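Local coordinates for protein UTP-glucose-1-phosphate uridylyltransferase 2 (PDB 3GUE) that probably catalyses the reversible transfer of a uridylyl group from UTP to glucose 1-phosphate, giving UDP-glucose and diphosphate, and binds UDP-glucose, at residues Q76-K81 with K210-M215; Y206-G211 with N309-K314. All blocks are in the same frame, centred on the assembly; numbering follows the deposited sequence.

Interaction 1 of 2, residues Q76-K81 with K210-M215; sequences QAVVLK and KGYRYM
Tyr212 has CG anti to its carbonyl carbon (chi1 -59°), and Val78 likewise holds CG2 anti to its carbonyl carbon (CG1 anti to N, chi1 165°), so the valine methyl comes down over one face of the ring. CG2 stands 4.0 Å from the centroid of the Tyr212 ring, a CH-pi contact. The ring edge meets the carbonyl of Gln76, whose oxygen is gripped by two amides: Arg213 N at 3.0 Å from Gln76 O, on a lone pair in the carbonyl plane, and Tyr214 N at 3.1 Å from the same oxygen, but above that plane. Val78 N makes a weak hydrogen bond to Tyr214 O. The extended Gln76 side chain runs alongside Tyr214, its amide 8° from coplanar with the ring and NE2 at the ring edge, while the tyrosine hydroxyl bonds to His236. On the other face of the sheet from Ala77 and Tyr214, Met215 folds at chi3 so that CE reaches Val78 CG1 (3.9 Å) and SD lies against Leu80 CD2 (3.8 Å); Met129 of the next strand packs there. The pairs Ala77-Tyr214 and Val78-Met215 begin the parallel pairing of two central strands in the mixed sheet of a GT-A nucleotidyltransferase domain, a Rossmann-like fold.

Interaction 2 of 2, residues Y206-G211 with N309-K314; sequences YLLGKG and NLMELK
Two helix ends meet here by apolar packing, the C-terminal turn of helix 203-209 against the N-terminal turn of helix 310-319; the first closes in a Schellman motif and the second opens with an N-cap. Tyr206 stands at the start of the segment, and its carbonyl oxygen serves the turn itself, accepting both Lys210 N and, along an in-plane lone pair at 2.7 Å from Tyr206 O, Lys210 NZ. The lysine chain doubles back to get there, and its CG lies over one face of the Tyr206 ring, displaced toward the rim. Leu207 points into the contact and touches tip to tip, CD1 to Leu310 CD1 at 4.2 Å, both leucines also packing on Met215 of strand 214-219. Leu208 does most of the work. Its CG lies anti to the carbonyl carbon (chi1 -68°), which sends its two methyls across to the other helix as a fork. CD2 sits over the first turn, 3.6 Å from Met311 N and 3.8 Å from Leu310 CB, whereas CD1 lies against the aliphatic stem of Lys314, 3.7 Å from CB. That lysine has CG anti to its backbone N, and its NZ makes long, weak ion pairs with Asp205 and Asp318. After Lys210, Gly211 leaves the helix with a positive phi of 100°, ending the Schellman turn. Across the contact, the opposing helix is capped by its own Asn309: OD1 accepts Glu312 N at 2.9 Å, nearly straight at 172°, with the amide standing above the carboxamide plane.

How the interactions relate
Followed from the N terminus, the chain enters strand 77-83, goes on through helix 203-209, and returns as strand 214-219 to lie beside strand 77-83; interaction 1 closes that loop of 128 residues. Interaction 2 closes a second loop, of 97 residues, from the helix just before strand 214-219 to the helix that follows strand 300-309. The second loop opens just before the first closes, so they overlap over 206-215 and neither contains the other. Tyr212 N probably bonds to Leu207 O, and Arg213 O to Leu310 N, while Met215 CB packs on Leu310 CD2. Together they tie the N-terminal ends of two neighbouring parallel strands, in the middle of the mixed sheet, to a pair of helices.

Interaction 1 of 2, residues Q76-K81 with K210-M215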
loop_
_atom_site.group_PDB
_atom_site.type_symbol
_atom_site.label_atom_id
_atom_site.label_comp_id
_atom_site.label_asym_id
_atom_site.label_seq_id
_atom_site.Cartn_x
_atom_site.Cartn_y
_atom_site.Cartn_z
ATOM N N GLN A 76 -21.276 13.768 1.134
ATOM C CA GLN A 76 -20.569 13.832 -0.168
ATOM C C GLN A 76 -19.393 12.838 -0.316
ATOM O O GLN A 76 -18.733 12.789 -1.375
ATOM C CB GLN A 76 -20.068 15.258 -0.409
ATOM C CG GLN A 76 -21.199 16.218 -0.774
ATOM C CD GLN A 76 -20.828 17.694 -0.745
ATOM O OE1 GLN A 76 -21.709 18.557 -0.711
ATOM N NE2 GLN A 76 -19.547 17.993 -0.744
ATOM N N ALA A 77 -19.139 12.066 0.738
ATOM C CA ALA A 77 -17.937 11.249 0.829
ATOM C C ALA A 77 -18.148 9.775 0.388
ATOM O O ALA A 77 -19.245 9.241 0.467
ATOM C CB ALA A 77 -17.353 11.355 2.216
ATOM N N VAL A 78 -17.084 9.156 -0.113
ATOM C CA VAL A 78 -17.111 7.817 -0.711
ATOM C C VAL A 78 -15.798 7.162 -0.267
ATOM O O VAL A 78 -14.781 7.821 -0.135
ATOM C CB VAL A 78 -17.168 7.880 -2.276
ATOM C CG1 VAL A 78 -16.828 6.552 -2.916
ATOM C CG2 VAL A 78 -18.571 8.344 -2.783
ATOM N N VAL A 79 -15.841 5.870 -0.006
ATOM C CA VAL A 79 -14.647 5.149 0.449
ATOM C C VAL A 79 -14.187 4.206 -0.641
ATOM O O VAL A 79 -14.995 3.535 -1.282
ATOM C CB VAL A 79 -14.868 4.412 1.800
ATOM C CG1 VAL A 79 -13.599 3.619 2.222
ATOM C CG2 VAL A 79 -15.237 5.410 2.887
ATOM N N LEU A 80 -12.876 4.210 -0.867
ATOM C CA LEU A 80 -12.227 3.230 -1.734
ATOM C C LEU A 80 -11.093 2.578 -0.964
ATOM O O LEU A 80 -10.252 3.267 -0.357
ATOM C CB LEU A 80 -11.677 3.894 -3.007
ATOM C CG LEU A 80 -10.938 3.105 -4.108
ATOM C CD1 LEU A 80 -11.690 1.945 -4.623
ATOM C CD2 LEU A 80 -10.605 4.034 -5.267
ATOM N N LYS A 81 -11.081 1.250 -0.975
ATOM C CA LYS A 81 -9.938 0.492 -0.435
ATOM C C LYS A 81 -9.191 -0.124 -1.612
ATOM O O LYS A 81 -9.809 -0.797 -2.449
ATOM C CB LYS A 81 -10.460 -0.595 0.529
ATOM C CG LYS A 81 -10.283 -0.283 2.035
ATOM C CD LYS A 81 -8.811 -0.467 2.450
ATOM C CE LYS A 81 -8.633 -0.728 3.954
ATOM N NZ LYS A 81 -8.215 0.513 4.702
ATOM N N LYS A 210 -24.362 11.770 -8.652
ATOM C CA LYS A 210 -25.176 11.533 -7.454
ATOM C C LYS A 210 -24.797 12.526 -6.330
ATOM O O LYS A 210 -25.350 12.490 -5.232
ATOM C CB LYS A 210 -25.070 10.058 -7.000
ATOM C CG LYS A 210 -25.106 8.997 -8.125
ATOM C CD LYS A 210 -26.429 8.940 -8.921
ATOM C CE LYS A 210 -26.388 9.697 -10.286
ATOM N NZ LYS A 210 -25.128 9.482 -11.139
ATOM N N GLY A 211 -23.860 13.431 -6.623
ATOM C CA GLY A 211 -23.599 14.551 -5.730
ATOM C C GLY A 211 -22.387 14.324 -4.843
ATOM O O GLY A 211 -22.060 15.178 -4.014
ATOM N N TYR A 212 -21.730 13.172 -5.005
ATOM C CA TYR A 212 -20.485 12.905 -4.271
ATOM C C TYR A 212 -19.341 13.785 -4.812
ATOM O O TYR A 212 -19.245 13.993 -6.023
ATOM C CB TYR A 212 -20.145 11.403 -4.272
ATOM C CG TYR A 212 -21.232 10.553 -3.646
ATOM C CD1 TYR A 212 -21.459 10.592 -2.263
ATOM C CD2 TYR A 212 -22.092 9.757 -4.441
ATOM C CE1 TYR A 212 -22.465 9.836 -1.677
ATOM C CE2 TYR A 212 -23.117 8.993 -3.853
ATOM C CZ TYR A 212 -23.289 9.033 -2.472
ATOM O OH TYR A 212 -24.272 8.290 -1.850
ATOM N N ARG A 213 -18.507 14.316 -3.907
ATOM C CA ARG A 213 -17.430 15.236 -4.252
ATOM C C ARG A 213 -16.091 14.842 -3.626
ATOM O O ARG A 213 -15.069 15.416 -3.972
ATOM C CB ARG A 213 -17.759 16.669 -3.779
ATOM C CG ARG A 213 -18.869 17.383 -4.519
ATOM C CD ARG A 213 -18.482 17.656 -5.996
ATOM N NE ARG A 213 -19.597 18.295 -6.709
ATOM C CZ ARG A 213 -20.539 17.636 -7.376
ATOM N NH1 ARG A 213 -20.518 16.321 -7.426
ATOM N NH2 ARG A 213 -21.506 18.287 -7.997
ATOM N N TYR A 214 -16.104 13.915 -2.670
ATOM C CA TYR A 214 -14.890 13.538 -1.942
ATOM C C TYR A 214 -14.721 12.034 -1.830
ATOM O O TYR A 214 -15.702 11.284 -1.636
ATOM C CB TYR A 214 -14.895 14.172 -0.545
ATOM C CG TYR A 214 -14.737 15.667 -0.575
ATOM C CD1 TYR A 214 -13.494 16.242 -0.774
ATOM C CD2 TYR A 214 -15.846 16.518 -0.444
ATOM C CE1 TYR A 214 -13.331 17.662 -0.801
ATOM C CE2 TYR A 214 -15.693 17.909 -0.482
ATOM C CZ TYR A 214 -14.432 18.473 -0.645
ATOM O OH TYR A 214 -14.281 19.863 -0.701
ATOM N N MET A 215 -13.470 11.601 -1.938
ATOM C CA MET A 215 -13.143 10.206 -1.833
ATOM C C MET A 215 -11.990 9.995 -0.870
ATOM O O MET A 215 -10.941 10.593 -1.020
ATOM C CB MET A 215 -12.780 9.617 -3.198
ATOM C CG MET A 215 -12.278 8.190 -3.117
ATOM S SD MET A 215 -12.098 7.467 -4.756
ATOM C CE MET A 215 -13.804 7.416 -5.298
#

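Interaction 2 of 2, residues Y206-G211 with N309-K314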
loop_
_atom_site.group_PDB
_atom_site.type_symbol
_atom_site.label_atom_id
_atom_site.label_comp_id
_atom_site.label_asym_id
_atom_site.label_seq_id
_atom_site.Cartn_x
_atom_site.Cartn_y
_atom_site.Cartn_z
ATOM N N TYR A 206 -20.339 9.040 -12.720
ATOM C CA TYR A 206 -21.452 8.465 -11.976
ATOM C C TYR A 206 -21.542 9.004 -10.536
ATOM O O TYR A 206 -22.598 9.496 -10.133
ATOM C CB TYR A 206 -21.446 6.923 -11.997
ATOM C CG TYR A 206 -22.583 6.352 -11.178
ATOM C CD1 TYR A 206 -23.903 6.420 -11.644
ATOM C CD2 TYR A 206 -22.357 5.799 -9.917
ATOM C CE1 TYR A 206 -24.960 5.923 -10.885
ATOM C CE2 TYR A 206 -23.408 5.293 -9.154
ATOM C CZ TYR A 206 -24.701 5.363 -9.630
ATOM O OH TYR A 206 -25.759 4.868 -8.876
ATOM N N LEU A 207 -20.452 8.899 -9.770
ATOM C CA LEU A 207 -20.387 9.458 -8.387
ATOM C C LEU A 207 -20.692 10.969 -8.289
ATOM O O LEU A 207 -21.484 11.396 -7.452
ATOM C CB LEU A 207 -19.031 9.177 -7.731
ATOM C CG LEU A 207 -18.574 7.752 -7.456
ATOM C CD1 LEU A 207 -17.095 7.728 -7.066
ATOM C CD2 LEU A 207 -19.434 7.139 -6.368
ATOM N N LEU A 208 -20.075 11.767 -9.158
ATOM C CA LEU A 208 -20.365 13.206 -9.236
ATOM C C LEU A 208 -21.818 13.520 -9.571
ATOM O O LEU A 208 -22.379 14.504 -9.084
ATOM C CB LEU A 208 -19.444 13.878 -10.254
ATOM C CG LEU A 208 -17.958 13.965 -9.912
ATOM C CD1 LEU A 208 -17.193 14.292 -11.182
ATOM C CD2 LEU A 208 -17.679 15.016 -8.825
ATOM N N GLY A 209 -22.429 12.697 -10.414
ATOM C CA GLY A 209 -23.847 12.858 -10.762
ATOM C C GLY A 209 -24.793 12.594 -9.602
ATOM O O GLY A 209 -25.918 13.113 -9.566
ATOM N N LYS A 210 -24.362 11.770 -8.652
ATOM C CA LYS A 210 -25.176 11.533 -7.454
ATOM C C LYS A 210 -24.797 12.526 -6.330
ATOM O O LYS A 210 -25.350 12.490 -5.232
ATOM C CB LYS A 210 -25.070 10.058 -7.000
ATOM C CG LYS A 210 -25.106 8.997 -8.125
ATOM C CD LYS A 210 -26.429 8.940 -8.921
ATOM C CE LYS A 210 -26.388 9.697 -10.286
ATOM N NZ LYS A 210 -25.128 9.482 -11.139
ATOM N N GLY A 211 -23.860 13.431 -6.623
ATOM C CA GLY A 211 -23.599 14.551 -5.730
ATOM C C GLY A 211 -22.387 14.324 -4.843
ATOM O O GLY A 211 -22.060 15.178 -4.014
ATOM N N ASN A 309 -10.654 15.414 -3.818
ATOM C CA ASN A 309 -11.846 16.086 -4.288
ATOM C C ASN A 309 -12.086 15.605 -5.726
ATOM O O ASN A 309 -11.220 15.751 -6.620
ATOM C CB ASN A 309 -11.695 17.622 -4.203
ATOM C CG ASN A 309 -12.955 18.379 -4.680
ATOM O OD1 ASN A 309 -13.370 18.243 -5.810
ATOM N ND2 ASN A 309 -13.562 19.142 -3.799
ATOM N N LEU A 310 -13.265 15.025 -5.922
ATOM C CA LEU A 310 -13.614 14.314 -7.134
ATOM C C LEU A 310 -13.873 15.265 -8.320
ATOM O O LEU A 310 -13.511 14.954 -9.446
ATOM C CB LEU A 310 -14.810 13.396 -6.857
ATOM C CG LEU A 310 -14.576 12.237 -5.881
ATOM C CD1 LEU A 310 -15.871 11.468 -5.688
ATOM C CD2 LEU A 310 -13.476 11.316 -6.427
ATOM N N MET A 311 -14.471 16.418 -8.039
ATOM C CA MET A 311 -14.699 17.460 -9.034
ATOM C C MET A 311 -13.374 18.078 -9.495
ATOM O O MET A 311 -13.198 18.324 -10.688
ATOM C CB MET A 311 -15.649 18.533 -8.473
ATOM C CG MET A 311 -16.154 19.590 -9.499
ATOM S SD MET A 311 -17.039 18.890 -10.897
ATOM C CE MET A 311 -18.711 19.456 -10.627
ATOM N N GLU A 312 -12.461 18.348 -8.558
ATOM C CA GLU A 312 -11.106 18.776 -8.946
ATOM C C GLU A 312 -10.419 17.717 -9.829
ATOM O O GLU A 312 -9.818 18.048 -10.853
ATOM C CB GLU A 312 -10.226 19.115 -7.741
ATOM C CG GLU A 312 -10.640 20.377 -6.968
ATOM C CD GLU A 312 -10.819 21.607 -7.857
ATOM O OE1 GLU A 312 -10.033 21.774 -8.819
ATOM O OE2 GLU A 312 -11.749 22.401 -7.591
ATOM N N LEU A 313 -10.507 16.449 -9.434
ATOM C CA LEU A 313 -10.002 15.380 -10.305
ATOM C C LEU A 313 -10.645 15.421 -11.676
ATOM O O LEU A 313 -9.954 15.305 -12.694
ATOM C CB LEU A 313 -10.184 13.997 -9.679
ATOM C CG LEU A 313 -9.695 12.844 -10.539
ATOM C CD1 LEU A 313 -8.156 12.760 -10.570
ATOM C CD2 LEU A 313 -10.340 11.484 -10.145
ATOM N N LYS A 314 -11.959 15.608 -11.712
ATOM C CA LYS A 314 -12.677 15.624 -12.970
ATOM C C LYS A 314 -12.144 16.735 -13.869
ATOM O O LYS A 314 -11.847 16.501 -15.046
ATOM C CB LYS A 314 -14.180 15.805 -12.723
ATOM C CG LYS A 314 -14.997 16.083 -13.969
ATOM C CD LYS A 314 -15.269 14.833 -14.801
ATOM C CE LYS A 314 -15.936 15.215 -16.132
ATOM N NZ LYS A 314 -17.046 16.218 -15.913
#